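Local coordinates for uncharacterized protein (Bacteroides eggerthii, PDB 4FTD) that is of unknown function but pairs an immunoglobulin-like domain with a six-bladed beta-propeller and possibly acts in carbohydrate metabolism, at residues 14-18 with 97-101; 400-406 with 435-441; 73-77 with 87-91. The contacts are given in a common frame with arbitrary orientation. Residues are numbered along the deposited sequence.

Contact 1. Residues 14-18 with 97-101; sequences DTELL and RYKDY
Leu17 lays its CB over one face of the Tyr101 ring, 4.2 Å from the ring centroid and 28° off the normal, a CH-pi contact in which Leu17 CB comes within 3.8 Å of Tyr101 CZ. Tyr101 (chi1 m) thereby offers both a flat apolar surface and a polar tip: the backbone N of Leu17 donates a hydrogen bond to Tyr101 OH at 3.1 Å, with a nearly straight angle of 165°.

The touching parts run in nearly the same sense, 24° apart, too widely spaced for direct strand pairing: Thr15 CA lies 6.7 Å from Tyr98 CA, and Leu17 CA 8.7 Å from Tyr101 CA. Segment 14-18 enters as a loop, with Thr15 at positive phi (69/71), then extends through Glu16 (-146/162) into the strand at Leu17. Residues 98-101 are extended throughout.

Lysine suits position 99 because its long chain, bent only at chi3 (m), can span the gap; Lys99 NZ donates to Thr15 O at 3.0 Å. Glu39 forms a salt bridge with the same ammonium and a hydrogen bond with Tyr101 OH, so one carboxylate joins both polar tips. Glu16 remains beyond salt-bridge range, its OE2 4.4 Å from Lys99 NZ. Beta-branched Thr15 sets CG2 against Arg97 CB at 4.2 Å.

Deeper in, Leu17 also meets Leu90, Ile44 and Ala62. Strands 17-22 and 98-106 are not neighbours in sheet order but face each other through their side chains, the arrangement of the two layers of an immunoglobulin-like beta-sandwich.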
ATOM      1  N   ASP A  14      43.804 -39.027  -4.088  1.00 96.94           N
ATOM      2  CA  ASP A  14      43.218 -37.733  -4.545  1.00111.88           C
ATOM      3  C   ASP A  14      42.650 -37.016  -3.323  1.00114.35           C
ATOM      4  O   ASP A  14      43.076 -35.901  -2.990  1.00123.43           O
ATOM      5  CB  ASP A  14      42.114 -37.974  -5.585  1.00 93.15           C
ATOM      6  N   THR A  15      41.703 -37.697  -2.674  1.00 96.98           N
ATOM      7  CA  THR A  15      40.994 -37.287  -1.440  1.00 91.07           C
ATOM      8  C   THR A  15      40.004 -36.109  -1.541  1.00 84.98           C
ATOM      9  O   THR A  15      40.250 -35.017  -1.016  1.00 81.80           O
ATOM     10  CB  THR A  15      41.930 -37.134  -0.211  1.00100.10           C
ATOM     11  OG1 THR A  15      41.138 -37.160   0.986  1.00 79.95           O
ATOM     12  CG2 THR A  15      42.791 -35.864  -0.252  1.00102.98           C
ATOM     13  N   GLU A  16      38.871 -36.363  -2.199  1.00 64.18           N
ATOM     14  CA  GLU A  16      37.793 -35.380  -2.301  1.00 66.30           C
ATOM     15  C   GLU A  16      36.377 -35.957  -2.314  1.00 69.73           C
ATOM     16  O   GLU A  16      36.173 -37.165  -2.493  1.00 57.64           O
ATOM     17  CB  GLU A  16      37.982 -34.432  -3.462  1.00 80.77           C
ATOM     18  CG  GLU A  16      38.225 -35.057  -4.795  1.00 91.91           C
ATOM     19  CD  GLU A  16      38.515 -33.966  -5.784  1.00102.42           C
ATOM     20  OE1 GLU A  16      37.554 -33.418  -6.358  1.00112.03           O
ATOM     21  OE2 GLU A  16      39.700 -33.627  -5.942  1.00 96.93           O
ATOM     22  N   LEU A  17      35.429 -35.062  -2.019  1.00 55.12           N
ATOM     23  CA  LEU A  17      34.022 -35.369  -1.905  1.00 65.34           C
ATOM     24  C   LEU A  17      33.440 -34.997  -3.233  1.00 61.18           C
ATOM     25  O   LEU A  17      33.387 -33.830  -3.560  1.00 62.52           O
ATOM     26  CB  LEU A  17      33.383 -34.526  -0.800  1.00 57.52           C
ATOM     27  CG  LEU A  17      31.903 -34.707  -0.500  1.00 57.20           C
ATOM     28  CD1 LEU A  17      31.669 -36.144  -0.052  1.00 47.91           C
ATOM     29  CD2 LEU A  17      31.525 -33.686   0.565  1.00 53.21           C
ATOM     30  N   LEU A  18      32.989 -35.998  -3.980  1.00 65.11           N
ATOM     31  CA  LEU A  18      32.414 -35.818  -5.327  1.00 62.67           C
ATOM     32  C   LEU A  18      30.886 -35.509  -5.300  1.00 58.07           C
ATOM     33  O   LEU A  18      30.378 -34.770  -6.135  1.00 64.38           O
ATOM     34  CB  LEU A  18      32.744 -37.068  -6.157  1.00 64.13           C
ATOM     35  CG  LEU A  18      34.220 -37.480  -6.197  1.00 72.84           C
ATOM     36  CD1 LEU A  18      34.433 -38.838  -6.860  1.00 74.53           C
ATOM     37  CD2 LEU A  18      35.012 -36.397  -6.909  1.00 63.72           C
ATOM     38  N   ARG A  97      45.908 -39.376   4.188  1.00 53.69           N
ATOM     39  CA  ARG A  97      45.532 -38.000   3.861  1.00 56.85           C
ATOM     40  C   ARG A  97      44.174 -37.798   4.391  1.00 49.50           C
ATOM     41  O   ARG A  97      43.432 -38.753   4.538  1.00 53.24           O
ATOM     42  CB  ARG A  97      45.463 -37.789   2.347  1.00 64.76           C
ATOM     43  CG  ARG A  97      46.763 -38.079   1.637  1.00 79.54           C
ATOM     44  CD  ARG A  97      46.702 -37.758   0.157  1.00 97.89           C
ATOM     45  NE  ARG A  97      47.858 -36.930  -0.143  1.00110.82           N
ATOM     46  CZ  ARG A  97      47.952 -35.636   0.158  1.00104.60           C
ATOM     47  NH1 ARG A  97      46.943 -34.983   0.741  1.00104.31           N
ATOM     48  NH2 ARG A  97      49.073 -34.983  -0.129  1.00114.94           N
ATOM     49  N   TYR A  98      43.823 -36.559   4.640  1.00 46.99           N
ATOM     50  CA  TYR A  98      42.482 -36.225   5.055  1.00 48.85           C
ATOM     51  C   TYR A  98      42.168 -34.826   4.532  1.00 50.65           C
ATOM     52  O   TYR A  98      43.084 -34.076   4.226  1.00 48.30           O
ATOM     53  CB  TYR A  98      42.326 -36.313   6.577  1.00 47.29           C
ATOM     54  CG  TYR A  98      42.970 -35.194   7.339  1.00 44.65           C
ATOM     55  CD1 TYR A  98      44.323 -35.234   7.680  1.00 48.33           C
ATOM     56  CD2 TYR A  98      42.231 -34.074   7.704  1.00 49.25           C
ATOM     57  CE1 TYR A  98      44.933 -34.186   8.377  1.00 50.73           C
ATOM     58  CE2 TYR A  98      42.835 -33.013   8.388  1.00 48.76           C
ATOM     59  CZ  TYR A  98      44.169 -33.086   8.746  1.00 52.13           C
ATOM     60  OH  TYR A  98      44.745 -32.017   9.417  1.00 52.09           O
ATOM     61  N   LYS A  99      40.886 -34.501   4.465  1.00 51.64           N
ATOM     62  CA  LYS A  99      40.432 -33.201   3.984  1.00 54.71           C
ATOM     63  C   LYS A  99      39.177 -32.839   4.733  1.00 51.30           C
ATOM     64  O   LYS A  99      38.265 -33.648   4.858  1.00 48.17           O
ATOM     65  CB  LYS A  99      40.159 -33.222   2.476  1.00 57.79           C
ATOM     66  CG  LYS A  99      39.781 -31.854   1.893  1.00 61.37           C
ATOM     67  CD  LYS A  99      39.556 -31.879   0.386  1.00 73.75           C
ATOM     68  CE  LYS A  99      40.854 -31.890  -0.410  1.00 70.88           C
ATOM     69  NZ  LYS A  99      40.594 -32.198  -1.844  1.00 84.39           N
ATOM     70  N   ASP A 100      39.137 -31.611   5.237  1.00 48.43           N
ATOM     71  CA  ASP A 100      37.988 -31.110   5.986  1.00 43.27           C
ATOM     72  C   ASP A 100      37.149 -30.129   5.145  1.00 52.10           C
ATOM     73  O   ASP A 100      37.669 -29.188   4.548  1.00 53.17           O
ATOM     74  CB  ASP A 100      38.449 -30.413   7.255  1.00 48.64           C
ATOM     75  CG  ASP A 100      38.917 -31.387   8.358  1.00 57.89           C
ATOM     76  OD1 ASP A 100      38.713 -32.616   8.247  1.00 54.10           O
ATOM     77  OD2 ASP A 100      39.475 -30.896   9.374  1.00 57.99           O
ATOM     78  N   TYR A 101      35.845 -30.384   5.097  1.00 51.89           N
ATOM     79  CA  TYR A 101      34.869 -29.523   4.435  1.00 53.85           C
ATOM     80  C   TYR A 101      34.006 -28.929   5.542  1.00 50.98           C
ATOM     81  O   TYR A 101      33.716 -29.604   6.534  1.00 52.18           O
ATOM     82  CB  TYR A 101      33.982 -30.368   3.490  1.00 49.62           C
ATOM     83  CG  TYR A 101      34.692 -30.872   2.249  1.00 55.45           C
ATOM     84  CD1 TYR A 101      35.433 -32.058   2.272  1.00 49.30           C
ATOM     85  CD2 TYR A 101      34.593 -30.194   1.042  1.00 51.32           C
ATOM     86  CE1 TYR A 101      36.065 -32.532   1.135  1.00 46.57           C
ATOM     87  CE2 TYR A 101      35.237 -30.662  -0.092  1.00 55.70           C
ATOM     88  CZ  TYR A 101      35.966 -31.838  -0.033  1.00 50.57           C
ATOM     89  OH  TYR A 101      36.610 -32.323  -1.147  1.00 52.04           O
TER

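Contact 2. Residues 400-406 with 435-441; sequences FKLGGSG and RTQSGFV
Gly404 adopts phi/psi 88/-168, which calls for glycine by itself; a CB here would also lie only 2.5 Å from Ser438 OG. Gly404 CA lies 5.0 Å from Ser438 CA, the nearest CA pair of the two segments. Gly403 (76/-172) also has positive phi, and its O accepts a hydrogen bond from Ser438 OG at 2.8 Å.

Residues 435-438 form a type II turn, with Thr436 (-56/125) and Gln437 (71/15) at its corners, joining strands 426-435 and 439-446 of a hairpin. Ser438 and Gly439 both face Arg435 in a classic beta bulge, with Ser438 N and Gly439 N each 3.0 Å from Arg435 O. Gly439, at 115/-158, again requires glycine.

Arg435 (chi1 t) reaches along the loop: NH2 donates to Ser405 O at 2.8 Å, NH1 weakly to Ser405 O at 3.1 Å, and NH1 to Ser438 OG at 2.8 Å. Ala358 O and Gly359 O take further guanidinium hydrogens. One water bridges Leu402 O (2.6 Å) and Ser438 O (2.7 Å); another links Ser405 N (2.9 Å) with Gln437 O (2.8 Å).

Towards the strands the contact turns apolar. Leu402 CD2 meets Val441 CG1 at 3.7 Å, and Val441 CG2 lies over the Phe400 ring, 3.8 Å from its centroid. Two neighbouring propeller blades meet here, strand 398-401 against strand 439-446. The chemistry implies a greasy junction between blades, sealed at one end by arginine, serine and water satisfying loop carbonyls.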
ATOM      1  N   PHE A 400       7.620   5.534  -5.355  1.00 49.33           N
ATOM      2  CA  PHE A 400       7.496   5.760  -6.782  1.00 45.97           C
ATOM      3  C   PHE A 400       7.256   7.250  -6.959  1.00 47.31           C
ATOM      4  O   PHE A 400       6.228   7.761  -6.564  1.00 45.97           O
ATOM      5  CB  PHE A 400       6.395   4.940  -7.454  1.00 46.44           C
ATOM      6  CG  PHE A 400       6.441   5.054  -8.956  1.00 46.99           C
ATOM      7  CD1 PHE A 400       5.833   6.124  -9.601  1.00 49.43           C
ATOM      8  CD2 PHE A 400       7.159   4.135  -9.714  1.00 52.01           C
ATOM      9  CE1 PHE A 400       5.919   6.271 -10.980  1.00 47.87           C
ATOM     10  CE2 PHE A 400       7.250   4.275 -11.099  1.00 54.26           C
ATOM     11  CZ  PHE A 400       6.640   5.356 -11.726  1.00 53.39           C
ATOM     12  N   LYS A 401       8.233   7.927  -7.526  1.00 44.66           N
ATOM     13  CA  LYS A 401       8.182   9.350  -7.751  1.00 47.36           C
ATOM     14  C   LYS A 401       7.327   9.665  -8.971  1.00 49.50           C
ATOM     15  O   LYS A 401       7.593   9.138 -10.055  1.00 46.98           O
ATOM     16  CB  LYS A 401       9.603   9.844  -7.943  1.00 51.02           C
ATOM     17  CG  LYS A 401      10.371   9.987  -6.640  1.00 52.92           C
ATOM     18  CD  LYS A 401      11.760  10.516  -6.936  1.00 63.62           C
ATOM     19  CE  LYS A 401      12.098  11.713  -6.081  1.00 78.79           C
ATOM     20  NZ  LYS A 401      11.280  12.948  -6.360  1.00 58.19           N
ATOM     21  N   LEU A 402       6.337  10.551  -8.798  1.00 42.88           N
ATOM     22  CA  LEU A 402       5.381  10.894  -9.849  1.00 46.86           C
ATOM     23  C   LEU A 402       5.878  12.045 -10.735  1.00 43.44           C
ATOM     24  O   LEU A 402       5.250  12.361 -11.730  1.00 48.74           O
ATOM     25  CB  LEU A 402       4.006  11.230  -9.230  1.00 45.55           C
ATOM     26  CG  LEU A 402       3.275  10.156  -8.409  1.00 51.05           C
ATOM     27  CD1 LEU A 402       2.133  10.744  -7.565  1.00 44.23           C
ATOM     28  CD2 LEU A 402       2.782   9.100  -9.368  1.00 40.81           C
ATOM     29  N   GLY A 403       6.985  12.684 -10.357  1.00 45.98           N
ATOM     30  CA  GLY A 403       7.501  13.842 -11.096  1.00 49.73           C
ATOM     31  C   GLY A 403       6.676  15.094 -10.806  1.00 46.78           C
ATOM     32  O   GLY A 403       5.793  15.118  -9.942  1.00 43.71           O
ATOM     33  N   GLY A 404       6.982  16.133 -11.550  1.00 47.07           N
ATOM     34  CA  GLY A 404       6.317  17.407 -11.429  1.00 50.91           C
ATOM     35  C   GLY A 404       7.025  18.227 -10.376  1.00 52.30           C
ATOM     36  O   GLY A 404       8.119  17.906  -9.944  1.00 57.95           O
ATOM     37  N   SER A 405       6.402  19.318  -9.971  1.00 52.28           N
ATOM     38  CA  SER A 405       7.004  20.177  -8.966  1.00 45.24           C
ATOM     39  C   SER A 405       5.891  20.783  -8.122  1.00 49.58           C
ATOM     40  O   SER A 405       4.688  20.544  -8.336  1.00 44.57           O
ATOM     41  CB  SER A 405       7.863  21.248  -9.636  1.00 58.47           C
ATOM     42  OG  SER A 405       7.049  22.036 -10.453  1.00 65.29           O
ATOM     43  N   GLY A 406       6.285  21.543  -7.126  1.00 46.47           N
ATOM     44  CA  GLY A 406       5.308  22.115  -6.245  1.00 50.76           C
ATOM     45  C   GLY A 406       4.336  23.043  -6.933  1.00 44.36           C
ATOM     46  O   GLY A 406       4.716  23.776  -7.792  1.00 45.39           O
ATOM     47  N   ARG A 435      -1.553  12.499  -8.215  1.00 39.28           N
ATOM     48  CA  ARG A 435      -1.234  13.811  -7.727  1.00 37.90           C
ATOM     49  C   ARG A 435      -1.446  14.853  -8.810  1.00 35.65           C
ATOM     50  O   ARG A 435      -1.007  14.692  -9.973  1.00 37.91           O
ATOM     51  CB  ARG A 435       0.160  13.815  -7.165  1.00 39.82           C
ATOM     52  CG  ARG A 435       0.541  15.114  -6.480  1.00 40.09           C
ATOM     53  CD  ARG A 435       1.340  16.015  -7.397  1.00 43.43           C
ATOM     54  NE  ARG A 435       1.799  17.219  -6.743  1.00 42.97           N
ATOM     55  CZ  ARG A 435       2.484  18.187  -7.341  1.00 41.30           C
ATOM     56  NH1 ARG A 435       2.768  18.105  -8.631  1.00 43.45           N
ATOM     57  NH2 ARG A 435       2.892  19.244  -6.640  1.00 45.45           N
ATOM     58  N   THR A 436      -2.124  15.933  -8.431  1.00 36.54           N
ATOM     59  CA  THR A 436      -2.478  17.028  -9.358  1.00 36.82           C
ATOM     60  C   THR A 436      -1.275  17.635 -10.074  1.00 34.45           C
ATOM     61  O   THR A 436      -0.314  18.028  -9.419  1.00 38.49           O
ATOM     62  CB  THR A 436      -3.259  18.130  -8.642  1.00 40.59           C
ATOM     63  OG1 THR A 436      -4.401  17.529  -8.023  1.00 39.07           O
ATOM     64  CG2 THR A 436      -3.679  19.254  -9.608  1.00 36.39           C
ATOM     65  N   GLN A 437      -1.346  17.659 -11.395  1.00 41.75           N
ATOM     66  CA  GLN A 437      -0.272  18.167 -12.288  1.00 40.09           C
ATOM     67  C   GLN A 437       0.978  17.255 -12.353  1.00 41.53           C
ATOM     68  O   GLN A 437       2.023  17.669 -12.875  1.00 45.25           O
ATOM     69  CB  GLN A 437       0.090  19.657 -12.016  1.00 44.49           C
ATOM     70  CG  GLN A 437      -1.070  20.598 -12.308  1.00 54.34           C
ATOM     71  CD  GLN A 437      -0.803  22.058 -11.937  1.00 55.30           C
ATOM     72  OE1 GLN A 437      -1.543  22.679 -11.163  1.00 62.55           O
ATOM     73  NE2 GLN A 437       0.266  22.588 -12.448  1.00 59.16           N
ATOM     74  N   SER A 438       0.865  16.019 -11.878  1.00 40.90           N
ATOM     75  CA  SER A 438       1.928  15.016 -12.044  1.00 39.90           C
ATOM     76  C   SER A 438       1.419  13.749 -12.707  1.00 41.00           C
ATOM     77  O   SER A 438       2.126  13.142 -13.453  1.00 39.86           O
ATOM     78  CB  SER A 438       2.557  14.641 -10.735  1.00 44.43           C
ATOM     79  OG  SER A 438       3.085  15.770 -10.100  1.00 42.01           O
ATOM     80  N   GLY A 439       0.194  13.324 -12.407  1.00 36.88           N
ATOM     81  CA  GLY A 439      -0.374  12.128 -13.008  1.00 41.64           C
ATOM     82  C   GLY A 439      -0.613  11.025 -11.968  1.00 41.74           C
ATOM     83  O   GLY A 439      -0.706  11.300 -10.795  1.00 41.39           O
ATOM     84  N   PHE A 440      -0.694   9.779 -12.422  1.00 43.63           N
ATOM     85  CA  PHE A 440      -0.989   8.652 -11.545  1.00 43.91           C
ATOM     86  C   PHE A 440      -0.186   7.416 -11.895  1.00 42.64           C
ATOM     87  O   PHE A 440       0.332   7.327 -12.993  1.00 39.19           O
ATOM     88  CB  PHE A 440      -2.485   8.368 -11.507  1.00 37.68           C
ATOM     89  CG  PHE A 440      -3.093   7.766 -12.770  1.00 36.83           C
ATOM     90  CD1 PHE A 440      -3.052   6.400 -12.996  1.00 39.44           C
ATOM     91  CD2 PHE A 440      -3.787   8.576 -13.690  1.00 44.57           C
ATOM     92  CE1 PHE A 440      -3.623   5.842 -14.149  1.00 41.01           C
ATOM     93  CE2 PHE A 440      -4.372   8.034 -14.816  1.00 43.16           C
ATOM     94  CZ  PHE A 440      -4.308   6.665 -15.035  1.00 41.69           C
ATOM     95  N   VAL A 441      -0.110   6.476 -10.961  1.00 41.53           N
ATOM     96  CA  VAL A 441       0.641   5.217 -11.137  1.00 43.00           C
ATOM     97  C   VAL A 441      -0.126   4.078 -10.447  1.00 38.77           C
ATOM     98  O   VAL A 441      -0.852   4.291  -9.436  1.00 40.97           O
ATOM     99  CB  VAL A 441       2.090   5.354 -10.591  1.00 39.48           C
ATOM    100  CG1 VAL A 441       2.120   5.499  -9.078  1.00 38.89           C
ATOM    101  CG2 VAL A 441       2.987   4.188 -10.985  1.00 38.92           C
TER
HETATM  102  O   HOH W   1       4.643  14.043 -13.601  1.00 56.90           O
HETATM  103  O   HOH W   2       3.807  19.226 -11.335  1.00 53.82           O

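Contact 3. Residues 73-77 with 87-91; sequences EVMDY and TQVLR
Both segments are largely extended and run roughly antiparallel, but they approach through side chains: the nearest CA atoms, those of Tyr77 and Gln88, are 7.5 Å apart. Segment 87-91 is strand throughout, whereas segment 73-77 is strand only at Val74 and Met75 and leaves extended geometry at Tyr77 (-108/29). Gln88, doubly bent (chi1 m, chi2 m), folds its CG over the Tyr77 ring, 3.6 Å from the centroid and 21° off the normal, a CH-pi contact; Tyr77 OH comes within 3.3 Å of Gln88 CB. The hydroxyl itself is hydrogen-bonded with Met103 O, so tyrosine combines an apolar face with a polar end. Strands 74-75 and 85-93 lie near opposite ends of the sheet order in the immunoglobulin-like domain, and the pair brings these ends together across the sandwich. Met75, a selenomethionine with chi1 m and chi2 t, is long and flexible enough to bridge them: its CE lies 3.7 Å from Gln88 CB and 3.5 Å from Val89 O, and its SE 4.0 Å from Leu90 CD1. Leucine suits that buried place, where it also packs on Ile60 and Leu17. The amide of Gln88 ends beside the Asp76 backbone, its NE2 donating to a water at 2.6 Å that also accepts weakly from Asp76 N at 3.4 Å.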
ATOM      1  N   GLU A  73      28.648 -41.607   8.947  1.00 48.66           N
ATOM      2  CA  GLU A  73      27.495 -41.463   8.049  1.00 48.25           C
ATOM      3  C   GLU A  73      26.363 -40.739   8.712  1.00 46.23           C
ATOM      4  O   GLU A  73      25.319 -40.593   8.079  1.00 46.15           O
ATOM      5  CB  GLU A  73      26.946 -42.853   7.619  1.00 51.70           C
ATOM      6  CG  GLU A  73      27.881 -43.685   6.782  1.00 64.87           C
ATOM      7  CD  GLU A  73      27.175 -44.825   6.053  1.00 64.87           C
ATOM      8  OE1 GLU A  73      26.143 -45.413   6.497  1.00 60.37           O
ATOM      9  OE2 GLU A  73      27.670 -45.129   4.970  1.00 64.94           O
ATOM     10  N   VAL A  74      26.523 -40.381   9.997  1.00 45.54           N
ATOM     11  CA  VAL A  74      25.475 -39.749  10.802  1.00 48.49           C
ATOM     12  C   VAL A  74      26.078 -38.494  11.390  1.00 45.31           C
ATOM     13  O   VAL A  74      27.194 -38.537  11.852  1.00 47.91           O
ATOM     14  CB  VAL A  74      24.928 -40.650  11.934  1.00 52.38           C
ATOM     15  CG1 VAL A  74      23.720 -39.964  12.596  1.00 60.62           C
ATOM     16  CG2 VAL A  74      24.510 -41.977  11.360  1.00 60.01           C
HETATM   17  N   MSE A  75      25.371 -37.377  11.338  1.00 42.22           N
HETATM   18  CA  MSE A  75      25.920 -36.108  11.845  1.00 51.32           C
HETATM   19  C   MSE A  75      24.901 -35.408  12.742  1.00 49.07           C
HETATM   20  O   MSE A  75      23.700 -35.450  12.473  1.00 45.49           O
HETATM   21  CB  MSE A  75      26.297 -35.210  10.657  1.00 46.23           C
HETATM   22  CG  MSE A  75      27.455 -35.794   9.841  1.00 52.40           C
HETATM   23 SE   MSE A  75      27.993 -34.620   8.382  0.75 59.28          SE
HETATM   24  CE  MSE A  75      29.092 -33.262   9.486  1.00 50.50           C
ATOM     25  N   ASP A  76      25.391 -34.748  13.785  1.00 49.63           N
ATOM     26  CA  ASP A  76      24.545 -34.068  14.770  1.00 51.49           C
ATOM     27  C   ASP A  76      24.530 -32.568  14.473  1.00 54.01           C
ATOM     28  O   ASP A  76      25.519 -31.857  14.718  1.00 54.67           O
ATOM     29  CB  ASP A  76      25.082 -34.335  16.182  1.00 54.10           C
ATOM     30  CG  ASP A  76      24.205 -33.720  17.289  1.00 61.02           C
ATOM     31  OD1 ASP A  76      23.187 -33.040  17.023  1.00 64.86           O
ATOM     32  OD2 ASP A  76      24.571 -33.917  18.456  1.00 68.72           O
ATOM     33  N   TYR A  77      23.420 -32.107  13.910  1.00 55.74           N
ATOM     34  CA  TYR A  77      23.192 -30.691  13.621  1.00 57.54           C
ATOM     35  C   TYR A  77      22.143 -30.074  14.578  1.00 55.48           C
ATOM     36  O   TYR A  77      21.431 -29.155  14.206  1.00 60.46           O
ATOM     37  CB  TYR A  77      22.771 -30.528  12.151  1.00 56.65           C
ATOM     38  CG  TYR A  77      23.963 -30.482  11.230  1.00 51.74           C
ATOM     39  CD1 TYR A  77      24.536 -31.648  10.748  1.00 46.68           C
ATOM     40  CD2 TYR A  77      24.572 -29.277  10.921  1.00 47.52           C
ATOM     41  CE1 TYR A  77      25.644 -31.603   9.926  1.00 49.21           C
ATOM     42  CE2 TYR A  77      25.683 -29.223  10.095  1.00 49.91           C
ATOM     43  CZ  TYR A  77      26.218 -30.396   9.608  1.00 45.23           C
ATOM     44  OH  TYR A  77      27.310 -30.369   8.770  1.00 51.20           O
ATOM     45  N   THR A  87      26.990 -25.067  11.176  1.00 59.82           N
ATOM     46  CA  THR A  87      28.096 -25.637  10.386  1.00 58.56           C
ATOM     47  C   THR A  87      28.836 -26.665  11.264  1.00 63.68           C
ATOM     48  O   THR A  87      28.948 -26.478  12.462  1.00 68.44           O
ATOM     49  CB  THR A  87      29.057 -24.537   9.920  1.00 66.48           C
ATOM     50  OG1 THR A  87      28.328 -23.613   9.112  1.00 65.90           O
ATOM     51  CG2 THR A  87      30.203 -25.083   9.085  1.00 67.77           C
ATOM     52  N   GLN A  88      29.258 -27.770  10.656  1.00 53.33           N
ATOM     53  CA  GLN A  88      30.035 -28.866  11.265  1.00 56.70           C
ATOM     54  C   GLN A  88      31.119 -29.240  10.214  1.00 58.23           C
ATOM     55  O   GLN A  88      30.929 -29.033   9.015  1.00 56.95           O
ATOM     56  CB  GLN A  88      29.214 -30.158  11.458  1.00 63.90           C
ATOM     57  CG  GLN A  88      28.049 -30.142  12.425  1.00 64.73           C
ATOM     58  CD  GLN A  88      28.524 -30.180  13.852  1.00 78.52           C
ATOM     59  OE1 GLN A  88      28.956 -29.176  14.386  1.00 74.87           O
ATOM     60  NE2 GLN A  88      28.461 -31.342  14.469  1.00 77.18           N
ATOM     61  N   VAL A  89      32.217 -29.833  10.675  1.00 59.61           N
ATOM     62  CA  VAL A  89      33.285 -30.309   9.811  1.00 49.46           C
ATOM     63  C   VAL A  89      32.896 -31.687   9.286  1.00 48.88           C
ATOM     64  O   VAL A  89      32.481 -32.540  10.049  1.00 50.94           O
ATOM     65  CB  VAL A  89      34.657 -30.361  10.544  1.00 49.68           C
ATOM     66  CG1 VAL A  89      35.673 -31.097   9.705  1.00 51.18           C
ATOM     67  CG2 VAL A  89      35.171 -28.947  10.820  1.00 51.65           C
ATOM     68  N   LEU A  90      32.943 -31.864   7.967  1.00 47.19           N
ATOM     69  CA  LEU A  90      32.825 -33.176   7.352  1.00 47.28           C
ATOM     70  C   LEU A  90      34.228 -33.536   6.907  1.00 49.87           C
ATOM     71  O   LEU A  90      34.798 -32.867   6.030  1.00 47.15           O
ATOM     72  CB  LEU A  90      31.898 -33.194   6.146  1.00 47.77           C
ATOM     73  CG  LEU A  90      31.751 -34.551   5.443  1.00 53.54           C
ATOM     74  CD1 LEU A  90      30.323 -34.826   5.082  1.00 56.79           C
ATOM     75  CD2 LEU A  90      32.601 -34.620   4.179  1.00 58.15           C
ATOM     76  N   ARG A  91      34.782 -34.583   7.517  1.00 45.18           N
ATOM     77  CA  ARG A  91      36.126 -35.051   7.235  1.00 45.07           C
ATOM     78  C   ARG A  91      36.140 -36.318   6.352  1.00 48.16           C
ATOM     79  O   ARG A  91      35.445 -37.279   6.634  1.00 57.17           O
ATOM     80  CB  ARG A  91      36.886 -35.274   8.543  1.00 48.05           C
ATOM     81  CG  ARG A  91      38.279 -35.899   8.409  1.00 52.19           C
ATOM     82  CD  ARG A  91      39.077 -35.839   9.701  1.00 52.65           C
ATOM     83  NE  ARG A  91      39.270 -34.454  10.116  1.00 51.15           N
ATOM     84  CZ  ARG A  91      39.712 -34.053  11.301  1.00 66.33           C
ATOM     85  NH1 ARG A  91      40.045 -34.922  12.249  1.00 68.01           N
ATOM     86  NH2 ARG A  91      39.835 -32.747  11.534  1.00 66.74           N
TER
HETATM   87  O   HOH W   3      28.643 -33.778  13.473  1.00 69.60           O

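Overall arrangement
Contacts 1 and 3 belong to the same immunoglobulin-like domain, their centres 14 Å apart, with contact 3 nested in the loop that contact 1 closes. They join directly through the successive strands 85-93 and 98-106: Asp100 OD1 forms a 2.7 Å salt bridge with Arg91 NE, Tyr101 O is probably hydrogen-bonded with Leu90 N at 2.8 Å, and Leu17 touches Leu90. Contact 2 lies in the propeller, its centre about 61 Å from that of contact 1 and 57 Å from that of contact 3. No active site is known; a glycerol, probably from the crystallisation liquor, lies about 4 Å from the Phe400 side chain and is hydrogen-bonded to Lys401 O.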